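Local coordinates for hypothetical protein (Caulobacter vibrioides, PDB 2QAS), which probably acts as a dimeric adaptor that recognises ssrA-tagged proteins and delivers them to the ClpX unfoldase for degradation, at residues I49-K54 and M72-Q77; A30-A35 and W81-G86; P42-L47 and D115-F120; M19-L24 and L122-P127. All blocks are in the same frame, centred on the assembly; numbering follows the deposited sequence.

Contact 1: I49-K54 and M72-Q77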
# COMPACT_ATOMS: atom_id res chain seq x y z
N ILE A 49 -16.11 -1.97 -8.25
CA ILE A 49 -15.62 -0.85 -7.48
C ILE A 49 -16.79 -0.17 -6.79
O ILE A 49 -17.77 0.18 -7.44
CB ILE A 49 -14.96 0.22 -8.39
CG1 ILE A 49 -13.91 -0.42 -9.30
CG2 ILE A 49 -14.35 1.32 -7.54
CD1 ILE A 49 -12.82 -1.07 -8.56
N THR A 50 -16.69 0.03 -5.48
CA THR A 50 -17.76 0.71 -4.77
C THR A 50 -17.20 2.01 -4.21
O THR A 50 -16.11 2.01 -3.64
CB THR A 50 -18.32 -0.15 -3.63
OG1 THR A 50 -18.67 -1.44 -4.13
CG2 THR A 50 -19.56 0.50 -3.04
N PHE A 51 -17.92 3.10 -4.38
CA PHE A 51 -17.46 4.40 -3.88
C PHE A 51 -18.56 5.30 -3.33
O PHE A 51 -19.75 5.12 -3.61
CB PHE A 51 -16.74 5.16 -4.98
CG PHE A 51 -17.63 5.52 -6.14
CD1 PHE A 51 -17.97 4.58 -7.10
CD2 PHE A 51 -18.12 6.82 -6.27
CE1 PHE A 51 -18.79 4.91 -8.16
CE2 PHE A 51 -18.95 7.17 -7.33
CZ PHE A 51 -19.29 6.22 -8.28
N LYS A 52 -18.12 6.29 -2.56
CA LYS A 52 -19.02 7.26 -1.95
C LYS A 52 -19.30 8.34 -2.98
O LYS A 52 -18.41 9.07 -3.38
CB LYS A 52 -18.36 7.88 -0.71
CG LYS A 52 -19.34 8.41 0.33
CD LYS A 52 -20.04 7.27 1.07
CE LYS A 52 -21.19 7.80 1.94
NZ LYS A 52 -20.76 8.92 2.82
N THR A 53 -20.56 8.43 -3.41
CA THR A 53 -21.01 9.39 -4.40
C THR A 53 -20.80 10.86 -4.02
O THR A 53 -20.53 11.70 -4.88
CB THR A 53 -22.50 9.19 -4.70
OG1 THR A 53 -22.71 7.86 -5.18
CG2 THR A 53 -22.98 10.19 -5.74
N LYS A 54 -20.94 11.15 -2.73
CA LYS A 54 -20.79 12.53 -2.25
C LYS A 54 -19.36 12.91 -1.88
O LYS A 54 -19.07 14.09 -1.66
CB LYS A 54 -21.72 12.78 -1.07
CG LYS A 54 -23.18 12.98 -1.47
CD LYS A 54 -24.07 13.25 -0.26
CE LYS A 54 -25.45 13.72 -0.67
NZ LYS A 54 -26.14 12.72 -1.53
N MET A 72 -22.23 3.68 -4.46
CA MET A 72 -22.50 3.31 -5.84
C MET A 72 -21.45 2.32 -6.28
O MET A 72 -20.25 2.55 -6.12
CB MET A 72 -22.47 4.52 -6.79
CG MET A 72 -22.85 4.15 -8.22
SD MET A 72 -22.94 5.52 -9.43
CE MET A 72 -22.37 4.70 -10.87
N THR A 73 -21.90 1.19 -6.82
CA THR A 73 -20.99 0.18 -7.30
C THR A 73 -21.01 0.18 -8.82
O THR A 73 -22.05 0.41 -9.44
CB THR A 73 -21.38 -1.23 -6.81
OG1 THR A 73 -21.28 -1.28 -5.38
CG2 THR A 73 -20.46 -2.30 -7.40
N ILE A 74 -19.85 -0.04 -9.42
CA ILE A 74 -19.76 -0.13 -10.87
C ILE A 74 -18.97 -1.37 -11.15
O ILE A 74 -18.13 -1.78 -10.35
CB ILE A 74 -19.06 1.11 -11.51
CG1 ILE A 74 -17.61 1.22 -11.05
CG2 ILE A 74 -19.82 2.38 -11.17
CD1 ILE A 74 -16.92 2.47 -11.56
N VAL A 75 -19.25 -2.01 -12.28
CA VAL A 75 -18.54 -3.21 -12.64
C VAL A 75 -17.77 -2.92 -13.92
O VAL A 75 -18.30 -2.27 -14.84
CB VAL A 75 -19.52 -4.40 -12.83
CG1 VAL A 75 -20.57 -4.05 -13.88
CG2 VAL A 75 -18.76 -5.65 -13.22
N LEU A 76 -16.51 -3.36 -13.95
CA LEU A 76 -15.64 -3.17 -15.10
C LEU A 76 -15.38 -4.55 -15.67
O LEU A 76 -14.53 -5.29 -15.19
CB LEU A 76 -14.32 -2.51 -14.68
CG LEU A 76 -14.48 -1.12 -14.07
CD1 LEU A 76 -13.12 -0.59 -13.66
CD2 LEU A 76 -15.15 -0.19 -15.08
N GLN A 77 -16.15 -4.91 -16.69
CA GLN A 77 -16.03 -6.23 -17.29
C GLN A 77 -16.34 -6.20 -18.78
O GLN A 77 -15.43 -6.17 -19.61
CB GLN A 77 -16.99 -7.18 -16.55
CG GLN A 77 -17.07 -8.62 -17.05
CD GLN A 77 -17.91 -9.52 -16.12
OE1 GLN A 77 -19.02 -9.17 -15.71
NE2 GLN A 77 -17.37 -10.69 -15.79
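Phe51 places CG between its own backbone N and carbonyl carbon (chi1 64°), whereas Met72, its antiparallel partner, carries CG anti to the backbone N (chi1 -176°). The two side chains lie side by side and point the same way. Met72 CB sits over a face of the Phe51 ring, 4.2 Å from its centroid, in a CH-pi contact. Farther out, Met72 SD approaches the ring obliquely, 3.9 Å from Phe51 CZ, as a Met-aromatic contact. The ring edge meets Ile74, whose CG2 is 4.1 Å from Phe51 CE1, and Ile74 CG1 packs against Ile49 CB at 3.9 Å. On the opposite face of the sheet, Thr50 and Thr73 form a non-hydrogen-bonded pair whose hydroxyls meet, OG1 to OG1, in a 2.9 Å hydrogen bond. Hydrogen-bonded pairs flank it: Ile49 N reaches Ile74 O at 2.9 Å with the reciprocal bond beside it, and Phe51 and Met72 are likewise doubly linked. A bound peptide bonds to the backbone of Thr73 and packs on Met72. Chemically, the ladder is two-faced: carbon and sulfur fill the side turned to strand 89-96, while across the sheet the two buried threonine hydroxyls share a hydrogen bond.

Contact 2: A30-A35 and W81-G86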
# COMPACT_ATOMS: atom_id res chain seq x y z
N ALA A 30 -3.39 0.20 -9.04
CA ALA A 30 -2.53 -0.64 -9.85
C ALA A 30 -3.36 -1.61 -10.70
O ALA A 30 -2.98 -1.92 -11.83
CB ALA A 30 -1.56 -1.40 -8.97
N ALA A 31 -4.48 -2.08 -10.16
CA ALA A 31 -5.36 -2.99 -10.88
C ALA A 31 -6.03 -2.24 -12.05
O ALA A 31 -6.20 -2.80 -13.14
CB ALA A 31 -6.42 -3.55 -9.94
N LEU A 32 -6.41 -0.99 -11.81
CA LEU A 32 -7.03 -0.19 -12.86
C LEU A 32 -6.05 0.16 -13.98
O LEU A 32 -6.46 0.48 -15.08
CB LEU A 32 -7.64 1.09 -12.28
CG LEU A 32 -8.89 0.86 -11.43
CD1 LEU A 32 -9.38 2.15 -10.82
CD2 LEU A 32 -9.98 0.26 -12.28
N LYS A 33 -4.75 0.10 -13.71
CA LYS A 33 -3.76 0.41 -14.75
C LYS A 33 -3.59 -0.79 -15.65
O LYS A 33 -3.29 -0.65 -16.84
CB LYS A 33 -2.41 0.82 -14.14
CG LYS A 33 -2.42 2.24 -13.59
CD LYS A 33 -1.04 2.74 -13.19
CE LYS A 33 -1.11 4.22 -12.80
NZ LYS A 33 0.23 4.81 -12.44
N LYS A 34 -3.77 -1.98 -15.11
CA LYS A 34 -3.67 -3.18 -15.92
C LYS A 34 -4.94 -3.28 -16.77
O LYS A 34 -4.91 -3.77 -17.89
CB LYS A 34 -3.55 -4.43 -15.04
CG LYS A 34 -2.28 -4.47 -14.20
CD LYS A 34 -2.13 -5.80 -13.49
CE LYS A 34 -0.85 -5.85 -12.66
NZ LYS A 34 -0.61 -7.22 -12.09
N ALA A 35 -6.05 -2.79 -16.23
CA ALA A 35 -7.33 -2.82 -16.93
C ALA A 35 -7.36 -1.75 -18.02
O ALA A 35 -8.10 -1.88 -19.00
CB ALA A 35 -8.48 -2.58 -15.95
N TRP A 81 -15.42 1.97 -21.34
CA TRP A 81 -14.59 2.52 -22.38
C TRP A 81 -13.72 3.61 -21.82
O TRP A 81 -14.05 4.23 -20.80
CB TRP A 81 -15.48 3.10 -23.48
CG TRP A 81 -16.32 2.08 -24.15
CD1 TRP A 81 -15.99 1.37 -25.27
CD2 TRP A 81 -17.58 1.56 -23.70
NE1 TRP A 81 -16.96 0.43 -25.54
CE2 TRP A 81 -17.95 0.52 -24.60
CE3 TRP A 81 -18.43 1.86 -22.63
CZ2 TRP A 81 -19.14 -0.21 -24.45
CZ3 TRP A 81 -19.62 1.13 -22.48
CH2 TRP A 81 -19.96 0.11 -23.39
N ASP A 82 -12.61 3.84 -22.51
CA ASP A 82 -11.67 4.90 -22.16
C ASP A 82 -11.35 5.01 -20.67
O ASP A 82 -11.45 6.09 -20.08
CB ASP A 82 -12.23 6.21 -22.70
CG ASP A 82 -12.57 6.12 -24.19
OD1 ASP A 82 -11.65 5.84 -25.01
OD2 ASP A 82 -13.76 6.32 -24.55
N LEU A 83 -10.96 3.90 -20.06
CA LEU A 83 -10.59 3.90 -18.66
C LEU A 83 -9.28 4.69 -18.57
O LEU A 83 -8.29 4.33 -19.21
CB LEU A 83 -10.37 2.47 -18.17
CG LEU A 83 -9.81 2.31 -16.77
CD1 LEU A 83 -10.71 3.00 -15.77
CD2 LEU A 83 -9.70 0.84 -16.46
N ALA A 84 -9.28 5.77 -17.80
CA ALA A 84 -8.10 6.61 -17.64
C ALA A 84 -7.75 6.75 -16.17
O ALA A 84 -8.27 7.63 -15.48
CB ALA A 84 -8.34 7.98 -18.23
N PRO A 85 -6.88 5.86 -15.66
CA PRO A 85 -6.49 5.90 -14.25
C PRO A 85 -5.33 6.85 -13.95
O PRO A 85 -4.16 6.51 -14.17
CB PRO A 85 -6.15 4.44 -13.94
CG PRO A 85 -5.58 3.96 -15.23
CD PRO A 85 -6.48 4.58 -16.28
N GLY A 86 -5.67 8.04 -13.46
CA GLY A 86 -4.66 9.02 -13.12
C GLY A 86 -3.94 8.58 -11.86
O GLY A 86 -4.16 7.47 -11.38
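Leu83 and Pro85, two residues apart on strand 81-85, both project toward the helix, and Leu32 projects back at them from its last turns. Leu83 holds CG anti to its backbone N (chi1 173°), and the branch that does the touching is CD2. This Leu83 methyl rests 3.7 Å from Ala35 CB and also lies against the helix backbone, 3.5 Å from Leu32 O. Leu32 CD2 approaches Leu83 CD2 at 4.2 Å. Pro85 presents its ring carbons instead. Its CB meets Leu32 CB at 4.0 Å, while Pro85 CG touches both Leu32 O, at 3.6 Å, and Lys33 CG. Lys33 passes obliquely across the proline, its chain extended beyond CG, and carries NZ on to a salt bridge with Glu87. No hydrogen bond joins the two segments, so the join is one of packing, with aliphatic groups around a helix carbonyl. The axes of helix segment 30-35 and strand 81-85 approach to 8.0 Å and run at 145°. Leu32 and Leu83 also reach strand 89-96, through Phe90 and Val92, and Tyr107 touches both Leu32 and Pro85. The C-terminal end of helix 16-35 is thus seated on the edge strand of the three-stranded sheet, while Ala30, Ala31 and Lys34 meet the second subunit.

Contact 3: P42-L47 and D115-F120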
# COMPACT_ATOMS: atom_id res chain seq x y z
N PRO A 42 -6.87 -9.45 -17.99
CA PRO A 42 -6.68 -10.82 -18.48
C PRO A 42 -7.88 -11.63 -17.99
O PRO A 42 -8.02 -11.86 -16.79
CB PRO A 42 -5.38 -11.24 -17.82
CG PRO A 42 -5.43 -10.53 -16.51
CD PRO A 42 -5.92 -9.15 -16.90
N GLU A 43 -8.75 -12.04 -18.91
CA GLU A 43 -9.93 -12.81 -18.52
C GLU A 43 -9.56 -14.04 -17.70
O GLU A 43 -8.47 -14.59 -17.85
CB GLU A 43 -10.73 -13.22 -19.76
CG GLU A 43 -9.89 -13.70 -20.93
CD GLU A 43 -9.30 -12.56 -21.74
OE1 GLU A 43 -10.06 -11.63 -22.08
OE2 GLU A 43 -8.07 -12.58 -22.04
N PRO A 44 -10.47 -14.49 -16.82
CA PRO A 44 -11.80 -13.95 -16.53
C PRO A 44 -11.87 -12.81 -15.51
O PRO A 44 -12.93 -12.54 -14.96
CB PRO A 44 -12.55 -15.18 -16.03
CG PRO A 44 -11.49 -15.84 -15.20
CD PRO A 44 -10.26 -15.76 -16.10
N HIS A 45 -10.75 -12.15 -15.26
CA HIS A 45 -10.74 -11.06 -14.28
C HIS A 45 -11.60 -9.86 -14.66
O HIS A 45 -11.58 -9.39 -15.80
CB HIS A 45 -9.30 -10.58 -14.04
CG HIS A 45 -8.44 -11.58 -13.34
ND1 HIS A 45 -8.50 -11.79 -11.98
CD2 HIS A 45 -7.50 -12.44 -13.81
CE1 HIS A 45 -7.64 -12.74 -11.64
NE2 HIS A 45 -7.02 -13.15 -12.74
N HIS A 46 -12.38 -9.39 -13.69
CA HIS A 46 -13.22 -8.22 -13.85
C HIS A 46 -13.34 -7.56 -12.48
O HIS A 46 -13.15 -8.23 -11.46
CB HIS A 46 -14.60 -8.56 -14.44
CG HIS A 46 -15.34 -9.63 -13.70
ND1 HIS A 46 -14.92 -10.95 -13.68
CD2 HIS A 46 -16.49 -9.59 -13.00
CE1 HIS A 46 -15.79 -11.67 -12.99
NE2 HIS A 46 -16.75 -10.88 -12.57
N LEU A 47 -13.66 -6.27 -12.44
CA LEU A 47 -13.71 -5.58 -11.16
C LEU A 47 -15.02 -4.95 -10.73
O LEU A 47 -15.79 -4.47 -11.54
CB LEU A 47 -12.61 -4.50 -11.12
CG LEU A 47 -11.25 -4.87 -11.74
CD1 LEU A 47 -10.31 -3.68 -11.65
CD2 LEU A 47 -10.65 -6.07 -11.02
N ASP A 115 -12.88 -8.73 -6.99
CA ASP A 115 -12.68 -9.40 -8.27
C ASP A 115 -13.21 -10.82 -8.08
O ASP A 115 -12.49 -11.69 -7.60
CB ASP A 115 -11.20 -9.47 -8.65
CG ASP A 115 -10.98 -10.16 -10.00
OD1 ASP A 115 -11.87 -10.90 -10.46
OD2 ASP A 115 -9.90 -9.97 -10.60
N PRO A 116 -14.47 -11.07 -8.45
CA PRO A 116 -15.14 -12.37 -8.34
C PRO A 116 -14.37 -13.59 -8.83
O PRO A 116 -14.56 -14.69 -8.31
CB PRO A 116 -16.43 -12.16 -9.15
CG PRO A 116 -16.74 -10.74 -8.91
CD PRO A 116 -15.38 -10.07 -9.05
N SER A 117 -13.50 -13.41 -9.83
CA SER A 117 -12.73 -14.50 -10.41
C SER A 117 -11.80 -15.27 -9.48
O SER A 117 -11.64 -16.49 -9.60
CB SER A 117 -11.92 -14.00 -11.61
OG SER A 117 -12.76 -13.87 -12.75
N VAL A 118 -11.16 -14.54 -8.57
CA VAL A 118 -10.24 -15.13 -7.61
C VAL A 118 -10.70 -14.75 -6.21
O VAL A 118 -9.97 -14.87 -5.24
CB VAL A 118 -8.79 -14.62 -7.84
CG1 VAL A 118 -8.27 -15.14 -9.18
CG2 VAL A 118 -8.76 -13.09 -7.84
N GLN A 119 -11.94 -14.29 -6.13
CA GLN A 119 -12.53 -13.90 -4.86
C GLN A 119 -11.64 -13.01 -4.00
O GLN A 119 -11.61 -13.15 -2.77
CB GLN A 119 -12.93 -15.13 -4.07
CG GLN A 119 -14.05 -15.93 -4.70
CD GLN A 119 -14.22 -17.28 -4.03
OE1 GLN A 119 -14.49 -17.36 -2.83
NE2 GLN A 119 -14.04 -18.35 -4.81
N PHE A 120 -10.93 -12.09 -4.63
CA PHE A 120 -10.08 -11.17 -3.89
C PHE A 120 -10.90 -9.92 -3.58
O PHE A 120 -11.48 -9.32 -4.47
CB PHE A 120 -8.84 -10.80 -4.71
CG PHE A 120 -7.99 -9.77 -4.05
CD1 PHE A 120 -8.13 -8.42 -4.37
CD2 PHE A 120 -7.09 -10.13 -3.05
CE1 PHE A 120 -7.39 -7.45 -3.69
CE2 PHE A 120 -6.34 -9.16 -2.37
CZ PHE A 120 -6.50 -7.82 -2.69
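Pro44 O is gripped by two donors, Ser117 OG from across the contact and His46 ND1 from its own segment. The histidine bond, 2.9 Å from His46 ND1 to Pro44 O, is in plane for both the ring and the carbonyl. The serine arrives differently: Ser117 OG lies 2.6 Å from Pro44 O and stands above the carbonyl plane, with a C=O...donor angle of 102°. A second polar link joins His45 to Asp115, where ND1 gives a 2.7 Å hydrogen bond to OD2. OD2 is met on its syn side, though the donor is tilted out of the carboxylate plane, which is turned 79° from that of the imidazole. Asp115 OD1 accepts from Ser117 N at 3.1 Å, closing an Asx turn within a loop that also holds a G1 beta bulge at Gln119 and Phe120. Apolar atoms complete the fit: Pro116 CD sits over a face of the His46 ring, 4.2 Å from its centroid, and Val118 CG1 lies 3.5 Å from His45 CE1. Asp115 OD1 also faces His46 O at 3.1 Å, two acceptors without a hydrogen bond, a repulsion that the donors on OD2 and the Ser117 N-H probably offset. Since Asp115 OD2 is shared by His45 ND1 and Tyr16 OH of the second subunit, one oxygen links the tie between two loops to the subunit interface.

Contact 4: M19-L24 and L122-P127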
# COMPACT_ATOMS: atom_id res chain seq x y z
N MET A 19 -2.61 4.02 7.82
CA MET A 19 -1.58 3.99 6.78
C MET A 19 -1.67 2.71 5.95
O MET A 19 -1.34 2.70 4.77
CB MET A 19 -0.18 4.08 7.40
CG MET A 19 0.13 5.38 8.12
SD MET A 19 1.75 5.25 8.92
CE MET A 19 2.62 6.53 8.12
N ALA A 20 -2.10 1.62 6.58
CA ALA A 20 -2.23 0.36 5.87
C ALA A 20 -3.43 0.43 4.91
O ALA A 20 -3.42 -0.19 3.85
CB ALA A 20 -2.43 -0.78 6.87
N GLN A 21 -4.44 1.21 5.29
CA GLN A 21 -5.64 1.39 4.49
C GLN A 21 -5.30 2.16 3.22
O GLN A 21 -5.69 1.76 2.13
CB GLN A 21 -6.69 2.17 5.30
CG GLN A 21 -8.13 1.78 5.02
CD GLN A 21 -8.51 0.46 5.67
OE1 GLN A 21 -7.88 -0.58 5.44
NE2 GLN A 21 -9.56 0.49 6.50
N ASP A 22 -4.57 3.26 3.36
CA ASP A 22 -4.17 4.06 2.21
C ASP A 22 -3.28 3.25 1.31
O ASP A 22 -3.45 3.23 0.09
CB ASP A 22 -3.41 5.31 2.65
CG ASP A 22 -4.22 6.17 3.57
OD1 ASP A 22 -5.38 6.48 3.22
OD2 ASP A 22 -3.69 6.55 4.64
N ALA A 23 -2.30 2.58 1.92
CA ALA A 23 -1.38 1.76 1.16
C ALA A 23 -2.17 0.81 0.27
O ALA A 23 -1.85 0.62 -0.89
CB ALA A 23 -0.49 0.96 2.11
N LEU A 24 -3.23 0.22 0.82
CA LEU A 24 -4.03 -0.73 0.07
C LEU A 24 -4.91 -0.13 -1.03
O LEU A 24 -5.27 -0.82 -1.98
CB LEU A 24 -4.85 -1.58 1.03
CG LEU A 24 -3.97 -2.57 1.81
CD1 LEU A 24 -4.80 -3.32 2.83
CD2 LEU A 24 -3.31 -3.53 0.83
N LEU A 122 -11.34 -6.15 -0.95
CA LEU A 122 -10.73 -5.15 -0.07
C LEU A 122 -11.83 -4.22 0.42
O LEU A 122 -12.78 -3.95 -0.31
CB LEU A 122 -9.69 -4.31 -0.83
CG LEU A 122 -8.40 -4.99 -1.31
CD1 LEU A 122 -7.59 -3.99 -2.12
CD2 LEU A 122 -7.59 -5.49 -0.12
N GLN A 123 -11.70 -3.73 1.65
CA GLN A 123 -12.68 -2.81 2.22
C GLN A 123 -11.94 -1.62 2.82
O GLN A 123 -11.04 -1.81 3.63
CB GLN A 123 -13.52 -3.53 3.30
CG GLN A 123 -14.25 -4.78 2.79
CD GLN A 123 -15.00 -5.54 3.90
OE1 GLN A 123 -15.87 -4.99 4.58
NE2 GLN A 123 -14.65 -6.82 4.08
N PHE A 124 -12.31 -0.41 2.42
CA PHE A 124 -11.65 0.79 2.93
C PHE A 124 -12.59 1.72 3.69
O PHE A 124 -13.73 1.36 4.00
CB PHE A 124 -11.03 1.61 1.79
CG PHE A 124 -10.35 0.78 0.74
CD1 PHE A 124 -11.07 0.24 -0.31
CD2 PHE A 124 -8.98 0.57 0.79
CE1 PHE A 124 -10.44 -0.51 -1.29
CE2 PHE A 124 -8.34 -0.17 -0.19
CZ PHE A 124 -9.07 -0.71 -1.23
N SER A 125 -12.08 2.92 3.98
CA SER A 125 -12.80 3.96 4.71
C SER A 125 -13.50 3.43 5.94
O SER A 125 -14.36 4.10 6.52
CB SER A 125 -13.81 4.66 3.79
OG SER A 125 -14.38 5.80 4.42
N ALA A 126 -13.13 2.21 6.35
CA ALA A 126 -13.72 1.57 7.51
C ALA A 126 -12.66 1.33 8.58
O ALA A 126 -11.91 0.35 8.52
CB ALA A 126 -14.36 0.24 7.10
N PRO A 127 -12.57 2.24 9.58
CA PRO A 127 -11.60 2.13 10.67
C PRO A 127 -12.01 1.09 11.72
O PRO A 127 -11.20 0.68 12.56
CB PRO A 127 -11.56 3.55 11.24
CG PRO A 127 -12.98 4.00 11.06
CD PRO A 127 -13.31 3.52 9.66
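Phe124 and Gln21 bring the two backbones nearest each other, CA to CA 6.2 Å, where the chain leaves strand 120-123 and runs on as a loop past the helix. Phe124 sets its CG anti to its own carbonyl carbon (chi1 -41°), and the ring turns an edge to the helix backbone. Along that edge Phe124 CE2 lies 3.5 Å from Leu24 C, and Phe124 CD2 lies 3.7 Å from Gln21 O. Leu24 adds its CB, 4.0 Å from Phe124 CE2, while Leu122 brings CD1 to 3.9 Å from Leu24 O. Backbone atoms of the helix are thus packed by aromatic and methyl carbons from the strand end. Gln21 reaches farther along the loop. Its chain is bent at chi2 (76°), which sets the position of CD; beyond it the amide lies by the loop, with Gln21 OE1 3.8 Å from Gln123 O and Gln21 NE2 3.1 Å from Ala126 O. Farther along helix 16-35, Val27 and Val28 touch Leu122 and Phe124 respectively. The backbone of Phe124 is hydrogen-bonded to Thr111 on strand 110-115, and Leu24 and Ala20 pack against Ala20 and Leu24 of the second subunit, so the helix lies between the edge of the four-stranded sheet and helix 16-35 of the second subunit.

How the contacts relate
Helix 16-35 supplies both contact 4 and contact 2, whose centres are about 20 Å apart, and so joins the edge of the four-stranded sheet to that of the three-stranded one. Along the chain, contact 4 spans all the others, contacts 2 and 3 interleave, and contact 1 falls within every span. Contact 1 lies nearest the centre of the chain. Its strands touch contact 3, about 16 Å away between centres, where Leu76 N probably bonds to Leu47 O, and contact 2, about 14 Å away, where Leu76 packs on Leu32. Contacts 2, 3 and 4 meet the second subunit, whereas contact 1 adjoins the bound peptide, consistent with a dimeric adaptor that keeps dimerisation and peptide recognition largely on separate surfaces.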